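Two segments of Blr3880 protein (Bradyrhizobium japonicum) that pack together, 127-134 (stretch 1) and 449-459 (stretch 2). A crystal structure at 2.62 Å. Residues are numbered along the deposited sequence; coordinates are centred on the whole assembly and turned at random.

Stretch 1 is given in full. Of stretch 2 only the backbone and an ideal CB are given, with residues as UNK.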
ATOM      1  N   LEU A 127       0.648  13.401  11.982  1.00 32.17           N
ATOM      2  CA  LEU A 127       1.340  14.032  10.870  1.00 32.84           C
ATOM      3  C   LEU A 127       2.837  14.173  11.109  1.00 33.99           C
ATOM      4  O   LEU A 127       3.637  13.970  10.200  1.00 34.83           O
ATOM      5  CB  LEU A 127       0.749  15.415  10.587  1.00 32.36           C
ATOM      6  CG  LEU A 127      -0.556  15.460   9.791  1.00 33.04           C
ATOM      7  CD1 LEU A 127      -0.988  16.903   9.608  1.00 32.51           C
ATOM      8  CD2 LEU A 127      -0.352  14.789   8.445  1.00 31.81           C
ATOM      9  N   LEU A 128       3.217  14.528  12.330  1.00 34.21           N
ATOM     10  CA  LEU A 128       4.622  14.702  12.661  1.00 34.14           C
ATOM     11  C   LEU A 128       5.359  13.369  12.719  1.00 33.83           C
ATOM     12  O   LEU A 128       6.495  13.256  12.254  1.00 34.42           O
ATOM     13  CB  LEU A 128       4.761  15.443  13.995  1.00 33.43           C
ATOM     14  CG  LEU A 128       4.312  16.906  13.987  1.00 33.28           C
ATOM     15  CD1 LEU A 128       4.331  17.431  15.404  1.00 33.05           C
ATOM     16  CD2 LEU A 128       5.212  17.740  13.093  1.00 31.68           C
ATOM     17  N   ALA A 129       4.713  12.363  13.293  1.00 33.71           N
ATOM     18  CA  ALA A 129       5.314  11.045  13.399  1.00 31.98           C
ATOM     19  C   ALA A 129       5.394  10.434  12.013  1.00 32.37           C
ATOM     20  O   ALA A 129       6.058   9.421  11.812  1.00 33.83           O
ATOM     21  CB  ALA A 129       4.482  10.167  14.304  1.00 31.42           C
ATOM     22  N   ALA A 130       4.719  11.061  11.053  1.00 32.50           N
ATOM     23  CA  ALA A 130       4.698  10.565   9.683  1.00 32.09           C
ATOM     24  C   ALA A 130       5.643  11.314   8.750  1.00 31.81           C
ATOM     25  O   ALA A 130       5.869  10.882   7.626  1.00 31.96           O
ATOM     26  CB  ALA A 130       3.280  10.616   9.136  1.00 30.33           C
ATOM     27  N   GLY A 131       6.190  12.433   9.210  1.00 31.33           N
ATOM     28  CA  GLY A 131       7.110  13.189   8.381  1.00 31.28           C
ATOM     29  C   GLY A 131       6.527  14.442   7.755  1.00 32.13           C
ATOM     30  O   GLY A 131       7.248  15.205   7.112  1.00 33.33           O
ATOM     31  N   THR A 132       5.228  14.661   7.941  1.00 32.20           N
ATOM     32  CA  THR A 132       4.551  15.831   7.382  1.00 31.70           C
ATOM     33  C   THR A 132       4.646  17.020   8.315  1.00 31.39           C
ATOM     34  O   THR A 132       4.212  16.947   9.457  1.00 31.78           O
ATOM     35  CB  THR A 132       3.050  15.562   7.124  1.00 30.30           C
ATOM     36  OG1 THR A 132       2.904  14.520   6.152  1.00 30.51           O
ATOM     37  CG2 THR A 132       2.368  16.813   6.606  1.00 29.21           C
ATOM     38  N   THR A 133       5.206  18.116   7.819  1.00 32.13           N
ATOM     39  CA  THR A 133       5.345  19.325   8.611  1.00 31.88           C
ATOM     40  C   THR A 133       4.377  20.417   8.159  1.00 32.96           C
ATOM     41  O   THR A 133       4.089  21.343   8.914  1.00 33.67           O
ATOM     42  CB  THR A 133       6.776  19.872   8.534  1.00 31.53           C
ATOM     43  OG1 THR A 133       7.134  20.091   7.168  1.00 30.71           O
ATOM     44  CG2 THR A 133       7.744  18.900   9.148  1.00 28.95           C
ATOM     45  N   THR A 134       3.877  20.306   6.930  1.00 33.71           N
ATOM     46  CA  THR A 134       2.936  21.284   6.375  1.00 33.86           C
ATOM     47  C   THR A 134       1.798  20.564   5.659  1.00 34.01           C
ATOM     48  O   THR A 134       2.026  19.587   4.944  1.00 34.08           O
ATOM     49  CB  THR A 134       3.630  22.228   5.366  1.00 35.27           C
ATOM     50  OG1 THR A 134       4.730  22.898   6.005  1.00 38.67           O
ATOM     51  CG2 THR A 134       2.650  23.259   4.835  1.00 32.89           C
ATOM     52  N   UNK A 449       8.265   2.329   5.362  1.00 35.85           N
ATOM     53  CA  UNK A 449       7.061   3.106   5.666  1.00 37.22           C
ATOM     54  C   UNK A 449       7.385   4.225   6.659  1.00 37.17           C
ATOM     55  O   UNK A 449       8.494   4.760   6.622  1.00 37.85           O
ATOM     56  CB  UNK A 449       5.964   2.199   6.227  1.00 37.22           C
ATOM     57  N   UNK A 450       6.460   4.597   7.545  1.00 35.85           N
ATOM     58  CA  UNK A 450       6.784   5.691   8.459  1.00 34.65           C
ATOM     59  C   UNK A 450       7.874   5.368   9.480  1.00 34.47           C
ATOM     60  O   UNK A 450       8.401   6.273  10.127  1.00 33.99           O
ATOM     61  CB  UNK A 450       5.516   6.112   9.205  1.00 34.65           C
ATOM     62  N   UNK A 451       8.236   4.091   9.606  1.00 33.40           N
ATOM     63  CA  UNK A 451       9.291   3.704  10.536  1.00 32.54           C
ATOM     64  C   UNK A 451      10.606   4.328  10.047  1.00 33.49           C
ATOM     65  O   UNK A 451      11.614   4.310  10.748  1.00 34.27           O
ATOM     66  CB  UNK A 451       9.404   2.182  10.645  1.00 32.54           C
ATOM     67  N   UNK A 452      10.590   4.884   8.839  1.00 32.67           N
ATOM     68  CA  UNK A 452      11.778   5.515   8.276  1.00 32.81           C
ATOM     69  C   UNK A 452      11.912   6.961   8.733  1.00 32.18           C
ATOM     70  O   UNK A 452      12.945   7.598   8.521  1.00 32.18           O
ATOM     71  CB  UNK A 452      11.738   5.452   6.748  1.00 32.81           C
ATOM     72  N   UNK A 453      10.861   7.477   9.356  1.00 31.98           N
ATOM     73  CA  UNK A 453      10.876   8.841   9.857  1.00 33.30           C
ATOM     74  C   UNK A 453      11.436   8.787  11.273  1.00 34.36           C
ATOM     75  O   UNK A 453      10.757   8.356  12.205  1.00 33.95           O
ATOM     76  CB  UNK A 453       9.484   9.474   9.823  1.00 33.30           C
ATOM     77  N   UNK A 454      12.686   9.214  11.424  1.00 36.12           N
ATOM     78  CA  UNK A 454      13.342   9.181  12.724  1.00 36.73           C
ATOM     79  C   UNK A 454      13.209  10.487  13.510  1.00 36.44           C
ATOM     80  O   UNK A 454      13.051  10.468  14.729  1.00 36.99           O
ATOM     81  CB  UNK A 454      14.824   8.850  12.537  1.00 36.73           C
ATOM     82  N   UNK A 455      13.267  11.617  12.821  1.00 35.07           N
ATOM     83  CA  UNK A 455      13.139  12.901  13.491  1.00 35.02           C
ATOM     84  C   UNK A 455      12.403  13.881  12.595  1.00 34.86           C
ATOM     85  O   UNK A 455      12.637  13.917  11.390  1.00 35.30           O
ATOM     86  CB  UNK A 455      14.513  13.453  13.877  1.00 35.02           C
ATOM     87  N   UNK A 456      11.506  14.665  13.182  1.00 34.15           N
ATOM     88  CA  UNK A 456      10.759  15.667  12.430  1.00 34.82           C
ATOM     89  C   UNK A 456      11.010  17.012  13.110  1.00 35.16           C
ATOM     90  O   UNK A 456      10.751  17.163  14.297  1.00 36.18           O
ATOM     91  CB  UNK A 456       9.267  15.335  12.369  1.00 34.82           C
ATOM     92  N   UNK A 457      11.522  17.980  12.358  1.00 35.87           N
ATOM     93  CA  UNK A 457      11.819  19.297  12.903  1.00 35.27           C
ATOM     94  C   UNK A 457      10.935  20.371  12.285  1.00 35.57           C
ATOM     95  O   UNK A 457      10.615  20.316  11.104  1.00 36.32           O
ATOM     96  CB  UNK A 457      13.293  19.641  12.681  1.00 35.27           C
ATOM     97  N   UNK A 458      10.555  21.352  13.090  1.00 35.93           N
ATOM     98  CA  UNK A 458       9.732  22.453  12.621  1.00 36.13           C
ATOM     99  C   UNK A 458      10.368  23.743  13.119  1.00 38.85           C
ATOM    100  O   UNK A 458      10.449  23.971  14.327  1.00 38.16           O
ATOM    101  CB  UNK A 458       8.285  22.319  13.100  1.00 36.13           C
ATOM    102  N   UNK A 459      10.826  24.579  12.192  1.00 40.41           N
ATOM    103  CA  UNK A 459      11.454  25.847  12.550  1.00 42.16           C
ATOM    104  C   UNK A 459      12.723  25.663  13.392  1.00 41.91           C
ATOM    105  O   UNK A 459      12.921  26.358  14.387  1.00 42.26           O
ATOM    106  CB  UNK A 459      10.454  26.719  13.311  1.00 42.16           C
TER

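Stretch 1 closes a helix and turns through G131 into a strand, and stretch 2 runs past that turn before extending almost parallel to the strand. What it meets first is the helix end, where the carbonyl oxygens of L128, A129 and A130 lie on the side facing stretch 2, then the methyl-bearing side chains of L128 and T133.

Position 449 has nothing of stretch 1 near its ideal CB, so many side chains would fit. It is aspartate, D449, which serves its own stretch: its carboxylate pairs with the side chain at position 451.

At position 450 CA-to-CB points toward stretch 1, and the ideal CB stands 4.2 Å from A129 O and 4.6 Å from A130 CA. A small side chain would suit, or a polar one whose end turns back from these carbonyls. The residue is D450. Its CB packs 4.4 Å from A130 CA, while the carboxylate turns back from stretch 1, with OD2 hydrogen-bonded elsewhere in the structure.

Position 451 points away, leaving room for a long, polar chain; R451 reaches back to D449, and R451 NH1 forms a salt bridge with D449 OD2 at 2.5 Å. Position 452 is out of reach of stretch 1, which therefore sets little preference there; it is C452, closing the short 3-10 segment.

Position 453 points toward the turn, its ideal CB 4.0 Å from A129 O and 4.5 Å from G131 N. The surroundings are mostly backbone of the turn, so a compact apolar residue, valine, isoleucine or perhaps alanine, would suit. It is V453. With chi1 in the t well, CG2 lies 3.5 Å from A130 O and CG1 3.9 Å from G131 N, so the two methyls spread over the turn. The fit depends partly on G131: an ideal CB there would come within 3.3 Å of V453 CG2, although at these backbone angles a CB would also be jammed against A130 O, which by itself calls for glycine.

Positions 454 and 455 both point away from stretch 1, which places no demand on them. They are D454 and E455; OE1 of the latter accepts a hydrogen bond from the side chain at position 457.

Position 456 is the most demanding. It points toward stretch 1, its ideal CB is 3.5 Å from L128 O and 5.0 Å from T133 CG2. An acceptor on one hand and a methyl on the other favour a short side chain with a donor and an apolar part; serine could supply the hydroxyl alone, valine the methyls alone. Threonine does both. T456 OG1 donates to L128 O at 2.7 Å, an oxygen that also accepts from G131 N, and T456 CG2 packs 3.6 Å from T133 CG2 and 3.9 Å from L128 CD2.

Position 457 points away and can carry a bulky residue: W457, whose NE1 donates to E455 OE1 at 3.0 Å.

Position 458 turns back toward stretch 1, where methyls wait; a branched aliphatic would suit. V458 CG2 lies 4.2 Å from both L128 CD2 and T133 CG2.

Position 459, with positive phi, is out of reach; it is M459, modelled as selenomethionine.

Stretch 2 449-459: DDRCVDETWVM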
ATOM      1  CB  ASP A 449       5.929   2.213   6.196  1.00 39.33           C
ATOM      2  CG  ASP A 449       6.396   1.210   7.231  1.00 40.29           C
ATOM      3  OD1 ASP A 449       7.199   1.596   8.101  1.00 40.70           O
ATOM      4  OD2 ASP A 449       5.944   0.041   7.182  1.00 40.53           O
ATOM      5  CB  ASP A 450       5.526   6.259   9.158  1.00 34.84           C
ATOM      6  CG  ASP A 450       4.884   5.298  10.143  1.00 35.63           C
ATOM      7  OD1 ASP A 450       5.586   4.722  11.002  1.00 35.05           O
ATOM      8  OD2 ASP A 450       3.651   5.140  10.074  1.00 37.15           O
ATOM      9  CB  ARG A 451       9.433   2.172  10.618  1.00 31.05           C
ATOM     10  CG  ARG A 451       8.120   1.428  10.743  1.00 31.06           C
ATOM     11  CD  ARG A 451       8.181   0.226  11.673  1.00 30.26           C
ATOM     12  NE  ARG A 451       8.201  -1.107  11.052  1.00 30.77           N
ATOM     13  CZ  ARG A 451       7.413  -1.521  10.062  1.00 31.65           C
ATOM     14  NH1 ARG A 451       6.521  -0.715   9.521  1.00 32.98           N
ATOM     15  NH2 ARG A 451       7.474  -2.772   9.644  1.00 31.95           N
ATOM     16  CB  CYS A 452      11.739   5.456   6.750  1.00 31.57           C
ATOM     17  SG  CYS A 452      11.986   3.801   6.104  1.00 34.80           S
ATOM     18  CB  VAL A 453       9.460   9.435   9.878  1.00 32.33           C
ATOM     19  CG1 VAL A 453       9.483  10.849  10.442  1.00 31.40           C
ATOM     20  CG2 VAL A 453       8.899   9.431   8.483  1.00 31.38           C
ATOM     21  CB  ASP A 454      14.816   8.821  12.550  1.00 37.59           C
ATOM     22  CG  ASP A 454      15.450   8.343  13.840  1.00 39.78           C
ATOM     23  OD1 ASP A 454      14.928   7.372  14.435  1.00 40.00           O
ATOM     24  OD2 ASP A 454      16.467   8.935  14.256  1.00 41.61           O
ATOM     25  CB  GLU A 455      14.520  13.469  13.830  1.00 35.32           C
ATOM     26  CG  GLU A 455      15.339  12.628  14.799  1.00 35.52           C
ATOM     27  CD  GLU A 455      16.686  13.259  15.128  1.00 36.75           C
ATOM     28  OE1 GLU A 455      16.819  14.492  14.957  1.00 36.76           O
ATOM     29  OE2 GLU A 455      17.602  12.526  15.570  1.00 36.10           O
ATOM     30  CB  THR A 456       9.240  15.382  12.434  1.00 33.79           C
ATOM     31  OG1 THR A 456       8.992  14.080  11.897  1.00 33.55           O
ATOM     32  CG2 THR A 456       8.514  16.405  11.588  1.00 32.47           C
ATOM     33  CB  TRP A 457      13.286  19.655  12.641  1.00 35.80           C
ATOM     34  CG  TRP A 457      14.290  18.742  13.306  1.00 36.90           C
ATOM     35  CD1 TRP A 457      14.400  17.391  13.148  1.00 37.25           C
ATOM     36  CD2 TRP A 457      15.332  19.124  14.218  1.00 37.05           C
ATOM     37  NE1 TRP A 457      15.445  16.908  13.902  1.00 36.85           N
ATOM     38  CE2 TRP A 457      16.032  17.951  14.567  1.00 36.94           C
ATOM     39  CE3 TRP A 457      15.742  20.344  14.770  1.00 37.63           C
ATOM     40  CZ2 TRP A 457      17.121  17.966  15.451  1.00 36.97           C
ATOM     41  CZ3 TRP A 457      16.832  20.354  15.651  1.00 36.48           C
ATOM     42  CH2 TRP A 457      17.502  19.175  15.977  1.00 36.43           C
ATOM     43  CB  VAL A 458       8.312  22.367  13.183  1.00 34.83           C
ATOM     44  CG1 VAL A 458       7.481  23.519  12.670  1.00 33.52           C
ATOM     45  CG2 VAL A 458       7.690  21.057  12.797  1.00 34.16           C
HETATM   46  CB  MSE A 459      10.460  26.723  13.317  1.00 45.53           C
HETATM   47  CG  MSE A 459       9.331  27.252  12.474  1.00 51.64           C
HETATM   48 SE   MSE A 459       9.973  28.480  11.081  1.00 59.10          SE
HETATM   49  CE  MSE A 459       9.440  30.172  11.904  1.00 60.49           C
TER
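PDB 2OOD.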